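Local coordinates for FMN reductase [NAD(P)H] (Bacillus subtilis, PDB 1ZCH), which catalyses NAD(P)H-dependent reduction of FMN and also reduces nitroaromatic compounds, quinones, chromates and azo dyes, at residues Glu99-Gly103 with Leu104-Leu108; Met1-Val4 with Ile5-Leu8. All coordinates share one frame; numbering follows the deposited sequence.

Contact 1: residues Glu99-Gly103 with Leu104-Leu108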
loop_
_atom_site.group_PDB
_atom_site.type_symbol
_atom_site.label_atom_id
_atom_site.label_comp_id
_atom_site.label_asym_id
_atom_site.label_seq_id
_atom_site.Cartn_x
_atom_site.Cartn_y
_atom_site.Cartn_z
ATOM N N GLU A 99 13.276 17.402 -6.650
ATOM C CA GLU A 99 14.282 16.868 -5.737
ATOM C C GLU A 99 13.795 15.703 -4.886
ATOM O O GLU A 99 14.602 14.963 -4.329
ATOM C CB GLU A 99 14.790 17.973 -4.805
ATOM C CG GLU A 99 15.620 19.066 -5.470
ATOM C CD GLU A 99 16.927 18.550 -6.053
ATOM O OE1 GLU A 99 17.506 17.599 -5.486
ATOM O OE2 GLU A 99 17.386 19.105 -7.074
ATOM N N ILE A 100 12.482 15.540 -4.776
ATOM C CA ILE A 100 11.944 14.462 -3.955
ATOM C C ILE A 100 12.468 13.097 -4.413
ATOM O O ILE A 100 12.688 12.199 -3.596
ATOM C CB ILE A 100 10.382 14.477 -3.964
ATOM C CG1 ILE A 100 9.842 13.564 -2.856
ATOM C CG2 ILE A 100 9.852 14.042 -5.325
ATOM C CD1 ILE A 100 10.244 13.998 -1.451
ATOM N N THR A 101 12.700 12.952 -5.713
ATOM C CA THR A 101 13.192 11.687 -6.252
ATOM C C THR A 101 14.669 11.414 -5.966
ATOM O O THR A 101 15.203 10.376 -6.368
ATOM C CB THR A 101 12.964 11.611 -7.760
ATOM O OG1 THR A 101 13.402 12.834 -8.370
ATOM C CG2 THR A 101 11.489 11.382 -8.056
ATOM N N ASN A 102 15.327 12.334 -5.270
ATOM C CA ASN A 102 16.737 12.145 -4.943
ATOM C C ASN A 102 16.958 11.563 -3.547
ATOM O O ASN A 102 18.077 11.559 -3.030
ATOM C CB ASN A 102 17.496 13.464 -5.108
ATOM C CG ASN A 102 17.605 13.881 -6.567
ATOM O OD1 ASN A 102 17.850 13.048 -7.438
ATOM N ND2 ASN A 102 17.427 15.170 -6.838
ATOM N N GLY A 103 15.881 11.061 -2.952
ATOM C CA GLY A 103 15.951 10.456 -1.635
ATOM C C GLY A 103 14.917 9.349 -1.554
ATOM O O GLY A 103 13.937 9.368 -2.298
ATOM N N LEU A 104 15.124 8.385 -0.661
ATOM C CA LEU A 104 14.196 7.266 -0.518
ATOM C C LEU A 104 12.775 7.642 -0.101
ATOM O O LEU A 104 11.860 6.828 -0.215
ATOM C CB LEU A 104 14.770 6.228 0.455
ATOM C CG LEU A 104 15.958 5.436 -0.116
ATOM C CD1 LEU A 104 16.555 4.528 0.948
ATOM C CD2 LEU A 104 15.486 4.618 -1.313
ATOM N N GLU A 105 12.575 8.869 0.370
ATOM C CA GLU A 105 11.234 9.297 0.764
ATOM C C GLU A 105 10.280 9.127 -0.423
ATOM O O GLU A 105 9.132 8.719 -0.251
ATOM C CB GLU A 105 11.252 10.760 1.224
ATOM C CG GLU A 105 9.875 11.424 1.375
ATOM C CD GLU A 105 8.966 10.747 2.401
ATOM O OE1 GLU A 105 9.444 9.904 3.191
ATOM O OE2 GLU A 105 7.758 11.075 2.422
ATOM N N SER A 106 10.764 9.436 -1.625
ATOM C CA SER A 106 9.946 9.309 -2.832
ATOM C C SER A 106 9.559 7.850 -3.059
ATOM O O SER A 106 8.434 7.551 -3.463
ATOM C CB SER A 106 10.708 9.834 -4.054
ATOM O OG SER A 106 11.927 9.132 -4.235
ATOM N N VAL A 107 10.497 6.947 -2.791
ATOM C CA VAL A 107 10.253 5.520 -2.961
ATOM C C VAL A 107 9.175 5.059 -1.980
ATOM O O VAL A 107 8.286 4.286 -2.343
ATOM C CB VAL A 107 11.557 4.705 -2.742
ATOM C CG1 VAL A 107 11.254 3.206 -2.702
ATOM C CG2 VAL A 107 12.551 5.015 -3.869
ATOM N N LEU A 108 9.243 5.536 -0.742
ATOM C CA LEU A 108 8.242 5.153 0.245
ATOM C C LEU A 108 6.887 5.724 -0.156
ATOM O O LEU A 108 5.869 5.039 -0.063
ATOM C CB LEU A 108 8.624 5.656 1.644
ATOM C CG LEU A 108 9.901 5.069 2.255
ATOM C CD1 LEU A 108 10.069 5.603 3.672
ATOM C CD2 LEU A 108 9.834 3.543 2.258
#

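Contact 2: residues Met1-Val4 with Ile5-Leu8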
loop_
_atom_site.group_PDB
_atom_site.type_symbol
_atom_site.label_atom_id
_atom_site.label_comp_id
_atom_site.label_asym_id
_atom_site.label_seq_id
_atom_site.Cartn_x
_atom_site.Cartn_y
_atom_site.Cartn_z
ATOM N N MET A 1 -22.202 -7.062 11.071
ATOM C CA MET A 1 -21.138 -6.830 10.053
ATOM C C MET A 1 -21.769 -6.428 8.721
ATOM O O MET A 1 -22.573 -7.172 8.157
ATOM C CB MET A 1 -20.305 -8.104 9.878
ATOM C CG MET A 1 -19.096 -7.949 8.978
ATOM S SD MET A 1 -18.084 -9.445 8.917
ATOM C CE MET A 1 -17.016 -9.196 10.337
ATOM N N ASN A 2 -21.407 -5.248 8.224
ATOM C CA ASN A 2 -21.952 -4.760 6.963
ATOM C C ASN A 2 -21.336 -5.471 5.763
ATOM O O ASN A 2 -20.406 -6.267 5.910
ATOM C CB ASN A 2 -21.741 -3.246 6.832
ATOM C CG ASN A 2 -20.275 -2.857 6.804
ATOM O OD1 ASN A 2 -19.468 -3.487 6.123
ATOM N ND2 ASN A 2 -19.929 -1.799 7.530
ATOM N N GLU A 3 -21.858 -5.169 4.578
ATOM C CA GLU A 3 -21.393 -5.785 3.340
ATOM C C GLU A 3 -19.918 -5.549 3.041
ATOM O O GLU A 3 -19.241 -6.433 2.520
ATOM C CB GLU A 3 -22.237 -5.286 2.162
ATOM C CG GLU A 3 -23.720 -5.590 2.305
ATOM C CD GLU A 3 -24.007 -7.079 2.391
ATOM O OE1 GLU A 3 -25.124 -7.445 2.813
ATOM O OE2 GLU A 3 -23.121 -7.885 2.031
ATOM N N VAL A 4 -19.422 -4.360 3.358
ATOM C CA VAL A 4 -18.021 -4.051 3.104
ATOM C C VAL A 4 -17.111 -4.918 3.967
ATOM O O VAL A 4 -16.193 -5.554 3.461
ATOM C CB VAL A 4 -17.714 -2.567 3.382
ATOM C CG1 VAL A 4 -16.236 -2.288 3.163
ATOM C CG2 VAL A 4 -18.557 -1.688 2.463
ATOM N N ILE A 5 -17.369 -4.943 5.272
ATOM C CA ILE A 5 -16.558 -5.738 6.186
ATOM C C ILE A 5 -16.659 -7.217 5.830
ATOM O O ILE A 5 -15.669 -7.945 5.875
ATOM C CB ILE A 5 -17.002 -5.544 7.653
ATOM C CG1 ILE A 5 -16.924 -4.066 8.038
ATOM C CG2 ILE A 5 -16.112 -6.363 8.576
ATOM C CD1 ILE A 5 -15.526 -3.484 7.997
ATOM N N LYS A 6 -17.859 -7.664 5.477
ATOM C CA LYS A 6 -18.040 -9.062 5.106
ATOM C C LYS A 6 -17.193 -9.407 3.886
ATOM O O LYS A 6 -16.560 -10.458 3.840
ATOM C CB LYS A 6 -19.511 -9.360 4.796
ATOM C CG LYS A 6 -20.400 -9.454 6.019
ATOM C CD LYS A 6 -21.798 -9.924 5.631
ATOM C CE LYS A 6 -22.700 -10.047 6.849
ATOM N NZ LYS A 6 -24.077 -10.462 6.466
ATOM N N SER A 7 -17.180 -8.519 2.898
ATOM C CA SER A 7 -16.409 -8.771 1.690
ATOM C C SER A 7 -14.907 -8.772 1.981
ATOM O O SER A 7 -14.188 -9.668 1.536
ATOM C CB SER A 7 -16.739 -7.726 0.616
ATOM O OG SER A 7 -16.169 -8.077 -0.636
ATOM N N LEU A 8 -14.439 -7.782 2.737
ATOM C CA LEU A 8 -13.016 -7.689 3.069
ATOM C C LEU A 8 -12.497 -8.886 3.862
ATOM O O LEU A 8 -11.402 -9.391 3.594
ATOM C CB LEU A 8 -12.735 -6.407 3.865
ATOM C CG LEU A 8 -12.937 -5.095 3.103
ATOM C CD1 LEU A 8 -12.738 -3.914 4.048
ATOM C CD2 LEU A 8 -11.960 -5.025 1.941
#

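Contact 1: residues Glu99-Gly103 with Leu104-Leu108
Ser-106 grips the carbonyl of Gly-103 with two donors, one from its side chain and one from its backbone. Its OG lies 2.8 Å from Gly-103 O and meets it almost head-on, the C=O...donor angle being 171°. Ser-106 N, 3.2 Å from the same oxygen, comes from above the carbonyl plane, 41° out of it, so the two donors share the acceptor from different directions. The side-chain half of this grip follows from the torsion: OG sits between the backbone N and the carbonyl carbon (chi1 58°), which brings the hydroxyl to Gly-103 O. Ser-106 CB meanwhile rests 3.1 Å from Ile-100 O.

Leu-104 N is taken by OE1 of Glu-248, near the C terminus. One turn earlier the backbone closes on itself, Asn-102 N giving a hydrogen bond to Glu-99 O at 2.9 Å and Gly-103 N making a weak one to Ile-100 O. The side chains repeat the first link: Asn-102 ND2 reaches Glu-99 OE1 at 2.8 Å, with the acceptor in the amide plane but the donor well above the carboxylate plane. The remaining oxygens also have partners, Glu-99 OE2 in a salt bridge with Lys-97 and Asn-102 OD1 accepting from Lys-246.

Apolar contact is modest. Ile-100 CD1 touches Glu-105 CG at 3.8 Å, the two side chains crossing at a slant. The carboxylate beyond CG turns to the second subunit, where Arg-139 of that chain forms a salt bridge with OE2 and Tyr-232 of that chain adds a hydrogen bond.

Two successive tight turns, Glu-99 to Asn-102 around the short 3-10 segment and Gly-103 to Ser-106, thus lead into helix 104-127, the long helix at the dimer interface of this nitroreductase-type fold.

Contact 2: residues Met1-Val4 with Ile5-Leu8
The carboxamide of Asn-2 has Ile-5 CG1 off one side of its plane, 3.2 Å from OD1, while Val-4 lies on the opposite side. At its oxygen end, OD1 accepts from Ile-5 N at 2.7 Å with an almost straight N-H...O angle of 176°, the N-cap bond of helix 3-9. At the other end, ND2 donates to Ser-127 OG of the second subunit. CG stands between the backbone N and the carbonyl carbon (chi1 63°), which swings the amide back over the helix start. Without the amide, as with an alanine here, Ile-5 N would probably lose its capping acceptor and Ser-127 of the second subunit its donor.

Met-1 crosses Ile-5 at about a right angle, its CG tightly packed 3.4 Å from Ile-5 CG2. The extended Lys-6 chain runs past the same methionine, CG to CG 3.6 Å. Further along, Val-4 CG1 and Leu-8 CD1 lie side by side at 4.0 Å, and the same two residues are joined by the Leu-8 N to Val-4 O bond of 2.9 Å.

Within the subunit, Ser-7 and Leu-8 pack on Ser-127 and Ala-123 of helix 104-127; Ser-127 and Ala-124 on the second subunit's copy of that helix meet Val-4 and Ile-5, and Ala-33 of the second subunit meets Leu-8.

How the contacts relate
From the N terminus, contact 2 comes first: residues 1-8 form the capped start of helix 3-9, just ahead of the FMN-binding His-11. Contact 1 follows at 99-108, where the segment after helix 84-94 turns into helix 104-127. Each is local and closes only a turn or two of chain; they lie in series, neither nested nor crossed. The centres of contact 1 and contact 2 are about 36 Å apart. Their nearest atoms are about 21 Å apart, so they do not touch. Helix 104-127 nonetheless relates them: it begins in contact 1, and residues near its far end pack against contact 2. Both contacts also meet the second subunit, tying two separate places to the dimer interface.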